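Local coordinates for protein phenol hydroxylase component phL (Pseudomonas stutzeri, PDB 3U52) that probably serves as the non-catalytic, all-helical beta subunit of a multicomponent phenol hydroxylase, packing against the other protein chains of the hydroxylase complex, at residues P28-R31 with Y32-A35; V149-M152 with H153-G157; D235-F238 with E239-G242. All blocks are in the same frame, centred on the assembly; numbering follows the deposited sequence.

Contact 1 (P28-R31 with Y32-A35); sequences PATR and YQEA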
loop_
_atom_site.group_PDB
_atom_site.type_symbol
_atom_site.label_atom_id
_atom_site.label_comp_id
_atom_site.label_asym_id
_atom_site.label_seq_id
_atom_site.Cartn_x
_atom_site.Cartn_y
_atom_site.Cartn_z
ATOM N N PRO D 28 16.577 -3.497 -15.972
ATOM C CA PRO D 28 15.390 -2.952 -15.276
ATOM C C PRO D 28 15.300 -1.446 -15.399
ATOM O O PRO D 28 16.322 -0.745 -15.331
ATOM C CB PRO D 28 15.637 -3.338 -13.826
ATOM C CG PRO D 28 16.524 -4.581 -13.938
ATOM C CD PRO D 28 17.397 -4.343 -15.071
ATOM N N ALA D 29 14.093 -0.952 -15.628
ATOM C CA ALA D 29 13.893 0.452 -15.991
ATOM C C ALA D 29 13.257 1.204 -14.822
ATOM O O ALA D 29 12.619 0.588 -13.969
ATOM C CB ALA D 29 12.957 0.538 -17.213
ATOM N N THR D 30 13.351 2.535 -14.813
ATOM C CA THR D 30 12.675 3.283 -13.747
ATOM C C THR D 30 11.171 3.360 -14.023
ATOM O O THR D 30 10.724 3.121 -15.151
ATOM C CB THR D 30 13.241 4.675 -13.603
ATOM O OG1 THR D 30 12.963 5.402 -14.794
ATOM C CG2 THR D 30 14.770 4.624 -13.418
ATOM N N ARG D 31 10.398 3.688 -12.992
ATOM C CA ARG D 31 8.972 3.979 -13.169
ATOM C C ARG D 31 8.791 5.120 -14.184
ATOM O O ARG D 31 7.925 5.037 -15.069
ATOM C CB ARG D 31 8.292 4.297 -11.829
ATOM C CG ARG D 31 8.159 3.082 -10.845
ATOM C CD ARG D 31 6.767 2.424 -10.725
ATOM N NE ARG D 31 6.774 1.194 -9.887
ATOM C CZ ARG D 31 6.416 -0.045 -10.300
ATOM N NH1 ARG D 31 6.011 -0.274 -11.537
ATOM N NH2 ARG D 31 6.470 -1.085 -9.468
ATOM N N TYR D 32 9.604 6.174 -14.067
ATOM C CA TYR D 32 9.555 7.292 -15.021
ATOM C C TYR D 32 9.786 6.819 -16.434
ATOM O O TYR D 32 9.038 7.214 -17.315
ATOM C CB TYR D 32 10.552 8.407 -14.650
ATOM C CG TYR D 32 10.516 9.558 -15.634
ATOM C CD1 TYR D 32 9.442 10.457 -15.661
ATOM C CD2 TYR D 32 11.513 9.715 -16.580
ATOM C CE1 TYR D 32 9.417 11.516 -16.600
ATOM C CE2 TYR D 32 11.481 10.758 -17.504
ATOM C CZ TYR D 32 10.435 11.647 -17.505
ATOM O OH TYR D 32 10.431 12.658 -18.448
ATOM N N GLN D 33 10.805 5.972 -16.656
ATOM C CA GLN D 33 11.101 5.478 -18.008
ATOM C C GLN D 33 9.943 4.677 -18.595
ATOM O O GLN D 33 9.515 5.016 -19.701
ATOM C CB GLN D 33 12.387 4.672 -18.109
ATOM C CG GLN D 33 13.652 5.546 -17.869
ATOM C CD GLN D 33 14.918 4.730 -17.675
ATOM O OE1 GLN D 33 14.892 3.675 -17.076
ATOM N NE2 GLN D 33 16.043 5.254 -18.137
ATOM N N GLU D 34 9.432 3.669 -17.884
ATOM C CA GLU D 34 8.320 2.856 -18.392
ATOM C C GLU D 34 7.037 3.664 -18.673
ATOM O O GLU D 34 6.201 3.265 -19.502
ATOM C CB GLU D 34 8.030 1.635 -17.476
ATOM C CG GLU D 34 9.239 0.716 -17.471
ATOM C CD GLU D 34 9.040 -0.675 -16.855
ATOM O OE1 GLU D 34 8.195 -0.853 -15.966
ATOM O OE2 GLU D 34 9.805 -1.604 -17.249
ATOM N N ALA D 35 6.900 4.780 -17.981
ATOM C CA ALA D 35 5.682 5.548 -18.054
ATOM C C ALA D 35 5.713 6.596 -19.128
ATOM O O ALA D 35 4.657 7.098 -19.485
ATOM C CB ALA D 35 5.380 6.224 -16.698
HETATM O O HOH W 1 11.778 -2.743 -15.760
#

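Contact 2 (V149-M152 with H153-G157); sequences VSQM and HIYTG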
loop_
_atom_site.group_PDB
_atom_site.type_symbol
_atom_site.label_atom_id
_atom_site.label_comp_id
_atom_site.label_asym_id
_atom_site.label_seq_id
_atom_site.Cartn_x
_atom_site.Cartn_y
_atom_site.Cartn_z
ATOM N N VAL D 149 7.220 15.221 -23.311
ATOM C CA VAL D 149 6.897 16.646 -23.479
ATOM C C VAL D 149 5.439 16.930 -23.148
ATOM O O VAL D 149 5.157 17.848 -22.393
ATOM C CB VAL D 149 7.241 17.098 -24.914
ATOM C CG1 VAL D 149 6.783 18.547 -25.146
ATOM C CG2 VAL D 149 8.765 16.894 -25.170
ATOM N N SER D 150 4.499 16.143 -23.674
ATOM C CA SER D 150 3.085 16.436 -23.377
ATOM C C SER D 150 2.722 16.266 -21.868
ATOM O O SER D 150 1.920 17.034 -21.312
ATOM C CB SER D 150 2.166 15.604 -24.273
ATOM O OG SER D 150 2.418 14.209 -24.019
ATOM N N GLN D 151 3.330 15.285 -21.183
ATOM C CA GLN D 151 2.981 15.157 -19.762
ATOM C C GLN D 151 3.472 16.370 -18.974
ATOM O O GLN D 151 2.814 16.804 -18.082
ATOM C CB GLN D 151 3.423 13.826 -19.157
ATOM C CG GLN D 151 4.863 13.737 -18.775
ATOM C CD GLN D 151 5.201 12.377 -18.107
ATOM O OE1 GLN D 151 6.248 11.773 -18.381
ATOM N NE2 GLN D 151 4.336 11.935 -17.223
ATOM N N MET D 152 4.618 16.942 -19.320
ATOM C CA MET D 152 5.112 18.102 -18.543
ATOM C C MET D 152 4.188 19.276 -18.723
ATOM O O MET D 152 3.986 20.081 -17.832
ATOM C CB MET D 152 6.520 18.466 -19.010
ATOM C CG MET D 152 7.592 17.426 -18.622
ATOM S SD MET D 152 9.281 18.111 -18.862
ATOM C CE MET D 152 9.452 18.344 -20.622
ATOM N N HIS D 153 3.585 19.379 -19.902
ATOM C CA HIS D 153 2.585 20.437 -20.133
ATOM C C HIS D 153 1.191 20.247 -19.494
ATOM O O HIS D 153 0.608 21.218 -19.020
ATOM C CB HIS D 153 2.505 20.748 -21.641
ATOM C CG HIS D 153 3.751 21.369 -22.150
ATOM N ND1 HIS D 153 4.813 20.627 -22.610
ATOM C CD2 HIS D 153 4.125 22.669 -22.242
ATOM C CE1 HIS D 153 5.790 21.440 -22.972
ATOM N NE2 HIS D 153 5.396 22.681 -22.770
ATOM N N ILE D 154 0.663 19.022 -19.432
ATOM C CA ILE D 154 -0.583 18.846 -18.707
ATOM C C ILE D 154 -0.367 19.095 -17.189
ATOM O O ILE D 154 -1.208 19.718 -16.555
ATOM C CB ILE D 154 -1.312 17.485 -18.956
ATOM C CG1 ILE D 154 -2.724 17.530 -18.358
ATOM C CG2 ILE D 154 -0.572 16.314 -18.291
ATOM C CD1 ILE D 154 -3.848 17.806 -19.305
ATOM N N TYR D 155 0.745 18.620 -16.625
ATOM C CA TYR D 155 1.042 18.862 -15.191
ATOM C C TYR D 155 1.111 20.377 -14.912
ATOM O O TYR D 155 0.488 20.885 -13.981
ATOM C CB TYR D 155 2.377 18.197 -14.797
ATOM C CG TYR D 155 2.364 16.677 -14.907
ATOM C CD1 TYR D 155 3.537 15.961 -15.092
ATOM C CD2 TYR D 155 1.153 15.953 -14.792
ATOM C CE1 TYR D 155 3.514 14.554 -15.208
ATOM C CE2 TYR D 155 1.131 14.555 -14.899
ATOM C CZ TYR D 155 2.329 13.892 -15.091
ATOM O OH TYR D 155 2.361 12.542 -15.265
ATOM N N THR D 156 1.834 21.098 -15.746
ATOM C CA THR D 156 1.965 22.544 -15.537
ATOM C C THR D 156 0.619 23.293 -15.749
ATOM O O THR D 156 0.300 24.220 -14.989
ATOM C CB THR D 156 3.219 23.139 -16.280
ATOM O OG1 THR D 156 3.711 24.294 -15.553
ATOM C CG2 THR D 156 2.894 23.541 -17.659
ATOM N N GLY D 157 -0.179 22.881 -16.733
ATOM C CA GLY D 157 -1.504 23.502 -16.950
ATOM C C GLY D 157 -2.448 23.273 -15.780
ATOM O O GLY D 157 -3.218 24.164 -15.399
#

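Contact 3 (D235-F238 with E239-G242); sequences DQWF and ESQG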
loop_
_atom_site.group_PDB
_atom_site.type_symbol
_atom_site.label_atom_id
_atom_site.label_comp_id
_atom_site.label_asym_id
_atom_site.label_seq_id
_atom_site.Cartn_x
_atom_site.Cartn_y
_atom_site.Cartn_z
ATOM N N ASP D 235 6.194 41.055 -3.719
ATOM C CA ASP D 235 6.031 40.426 -2.406
ATOM C C ASP D 235 6.779 41.205 -1.293
ATOM O O ASP D 235 6.225 41.484 -0.223
ATOM C CB ASP D 235 6.453 38.954 -2.463
ATOM C CG ASP D 235 6.286 38.227 -1.119
ATOM O OD1 ASP D 235 5.141 37.966 -0.720
ATOM O OD2 ASP D 235 7.312 37.897 -0.484
ATOM N N GLN D 236 8.013 41.588 -1.557
ATOM C CA GLN D 236 8.733 42.480 -0.631
ATOM C C GLN D 236 7.990 43.805 -0.391
ATOM O O GLN D 236 7.878 44.271 0.741
ATOM C CB GLN D 236 10.124 42.813 -1.173
ATOM C CG GLN D 236 11.028 41.602 -1.322
ATOM C CD GLN D 236 12.446 41.987 -1.725
ATOM O OE1 GLN D 236 12.994 42.985 -1.229
ATOM N NE2 GLN D 236 13.056 41.189 -2.625
ATOM N N TRP D 237 7.522 44.421 -1.469
ATOM C CA TRP D 237 6.865 45.718 -1.406
ATOM C C TRP D 237 5.541 45.679 -0.636
ATOM O O TRP D 237 5.173 46.677 0.017
ATOM C CB TRP D 237 6.687 46.243 -2.830
ATOM C CG TRP D 237 5.826 47.450 -2.983
ATOM C CD1 TRP D 237 6.215 48.760 -2.878
ATOM C CD2 TRP D 237 4.443 47.461 -3.312
ATOM N NE1 TRP D 237 5.140 49.591 -3.114
ATOM C CE2 TRP D 237 4.040 48.823 -3.388
ATOM C CE3 TRP D 237 3.497 46.459 -3.545
ATOM C CZ2 TRP D 237 2.728 49.206 -3.679
ATOM C CZ3 TRP D 237 2.190 46.842 -3.842
ATOM C CH2 TRP D 237 1.819 48.204 -3.905
ATOM N N PHE D 238 4.827 44.543 -0.681
ATOM C CA PHE D 238 3.580 44.383 0.125
ATOM C C PHE D 238 3.776 44.700 1.615
ATOM O O PHE D 238 2.860 45.173 2.295
ATOM C CB PHE D 238 2.971 42.975 -0.033
ATOM C CG PHE D 238 2.262 42.759 -1.332
ATOM C CD1 PHE D 238 2.263 41.521 -1.935
ATOM C CD2 PHE D 238 1.604 43.804 -1.965
ATOM C CE1 PHE D 238 1.596 41.353 -3.162
ATOM C CE2 PHE D 238 0.942 43.634 -3.182
ATOM C CZ PHE D 238 0.937 42.420 -3.771
ATOM N N GLU D 239 4.985 44.454 2.111
ATOM C CA GLU D 239 5.318 44.718 3.511
ATOM C C GLU D 239 5.204 46.217 3.867
ATOM O O GLU D 239 4.599 46.579 4.892
ATOM C CB GLU D 239 6.710 44.138 3.820
ATOM C CG GLU D 239 7.403 44.674 5.061
ATOM C CD GLU D 239 8.714 43.932 5.343
ATOM O OE1 GLU D 239 9.809 44.438 4.979
ATOM O OE2 GLU D 239 8.641 42.821 5.908
ATOM N N SER D 240 5.767 47.065 2.991
ATOM C CA SER D 240 5.653 48.518 3.057
ATOM C C SER D 240 4.198 49.029 2.956
ATOM O O SER D 240 3.898 50.164 3.357
ATOM C CB SER D 240 6.530 49.143 1.960
ATOM O OG SER D 240 5.937 49.062 0.663
ATOM N N GLN D 241 3.295 48.200 2.432
ATOM C CA GLN D 241 1.874 48.577 2.278
ATOM C C GLN D 241 0.979 48.041 3.392
ATOM O O GLN D 241 -0.220 48.275 3.398
ATOM C CB GLN D 241 1.331 48.049 0.939
ATOM C CG GLN D 241 2.006 48.634 -0.264
ATOM C CD GLN D 241 1.966 50.146 -0.250
ATOM O OE1 GLN D 241 2.991 50.785 -0.042
ATOM N NE2 GLN D 241 0.786 50.719 -0.431
ATOM N N GLY D 242 1.572 47.310 4.329
ATOM C CA GLY D 242 0.798 46.698 5.404
ATOM C C GLY D 242 0.149 45.368 5.059
ATOM O O GLY D 242 -0.685 44.883 5.824
#

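Contact 1 (P28-R31 with Y32-A35)
Thr30 and Gln33 face each other across the first turn of helix 31-36, each reaching for the backbone of the other. The side chain of Gln33 shows how this is done. Its CB lies 3.4 Å from Thr30 OG1, and its CG comes nearer still, 3.2 Å from Thr30 OG1. With CG anti to its own carbonyl carbon (chi1 -68°), the chain turns back toward the start of the helix and then runs extended, so that CD passes Thr30 OG1 at 3.5 Å. At the tip, Gln33 OE1 accepts from Thr30 N over 3.0 Å in an almost straight bond (170° at the hydrogen), and it also rests 3.7 Å from Ala29 CB. Thr30 returns the bond: its OG1 accepts from Gln33 N at 2.9 Å, while its carbonyl O receives Glu34 N at 3.1 Å. Ala29 CB packs on Glu34 CG, and a water bridges this pair, accepting from Ala29 N and donating to Glu34 OE2, which also bonds Thr16. Outside this turn, the Arg31 guanidinium pairs through NH2 with an acidic side chain on the chain of another protein, in a salt bridge. The reciprocal side-chain-to-backbone bonds between an N-cap threonine and the residue three places on define a capping box, here at the amino end of helix 31-36.

Contact 2 (V149-M152 with H153-G157)
His153 folds back along the preceding turn to meet Val149, one alpha-helical turn earlier, in a buried turn of helix 147-175 in the helical bundle. The backbone supplies the regular pattern of residue n+4 donating to residue n: Ile154 N to Ser150 O at 3.0 Å, Tyr155 N to Gln151 O at 3.1 Å and Thr156 N to Met152 O at 3.2 Å. At Val149 the pattern is modified, because its carbonyl O takes only weak bonds from His153 N and Met152 N and gains a shorter one from a side chain.

That polar side-chain contact comes from the imidazole. His153 ND1 donates to Val149 O over 2.8 Å; the oxygen lies close to the ring plane, whereas the donor stands above the carbonyl plane. With its CG anti to its own carbonyl carbon (chi1 -67°), His153 lays its ring beside Val149. On the far side NE2 is hydrogen-bonded to Thr215 of helix 211-240, and Trp263 meets the ring edge-to-face, so the imidazole is held at both nitrogens and its rotation is fixed. A leucine here would probably leave Thr215 without its imidazole mate and Val149 O with weak backbone bonds alone.

Apolar packing is the next kind. Val149 CG1 lies alongside the imidazole, 3.8 Å from His153 CE1, the two side chains pointing the same way.

Contacts of the aromatic ring make a third. The Tyr155 ring is stacked with Tyr84; within the helix, Gln151 O stands over one face of the tyrosine, displaced toward the rim, 3.2 Å from Tyr155 CG.

Contact 3 (D235-F238 with E239-G242)
Phe238 and Gln241 are joined through the backbone where helix 211-240 gives way to a turn. The firmer backbone bonds to the last turn span three residues: Glu239 N donates to Gln236 O at 3.2 Å and Gln241 N to Phe238 O at 3.1 Å, both donors standing well above the plane of the accepting carbonyl. Gln241 N also makes a weak bond to Trp237 O. Gly242 then leaves helical geometry with a positive phi of 83°, its N bonded to Glu239 O at 3.2 Å, in a Schellman motif. A CB at these backbone angles would be jammed against the carbonyl O of Gln241, which explains the glycine.

Among the side chains, Ser240 turns back to the preceding turn. Its OG donates to Trp237 O over 2.6 Å, in the carbonyl plane and on a lone pair, because OG sits between its own N and carbonyl carbon (chi1 77°). The same hydroxyl lies over the indole, 3.6 Å from Trp237 CD1.

Gln241 covers the benzo ring on that face. Its CG makes a CH-pi contact, 3.6 Å from the centroid of the six-membered ring of Trp237, and a bend at chi2 lays the terminal amide almost parallel to the indole, the planes 3° apart. Gln241 CD is 3.6 Å from Trp237 CZ2, while NE2 reaches a weak hydrogen bond to Gln118.

The acidic side chains look elsewhere: Asp235 bonds Ser247 and forms a salt bridge with Arg105 of the second subunit, and Glu239 pairs with Arg110 of that subunit. In this strandless fold, Trp237 packs on Gln118 and Leu122 of helix 113-122 and on the loop residues Ser304 and Val305.

In the fold
Following the chain from the N terminus, contact 1 ends the loop after helix 18-24 by starting helix 31-36, contact 2 is a turn near the beginning of helix 147-175, and contact 3 marks where helix 211-240 runs out. Each is a local turn, so none encloses another; they follow in series without nesting or crossing. Contacts 1 and 2 nevertheless meet in space, the ring of Tyr32 packing on the side chain of Gln151, which ties the N-terminal part to the bundle. Contact 3 lies apart: its centre is about 33 Å from that of contact 2 and about 46 Å from that of contact 1, across the chain's centre.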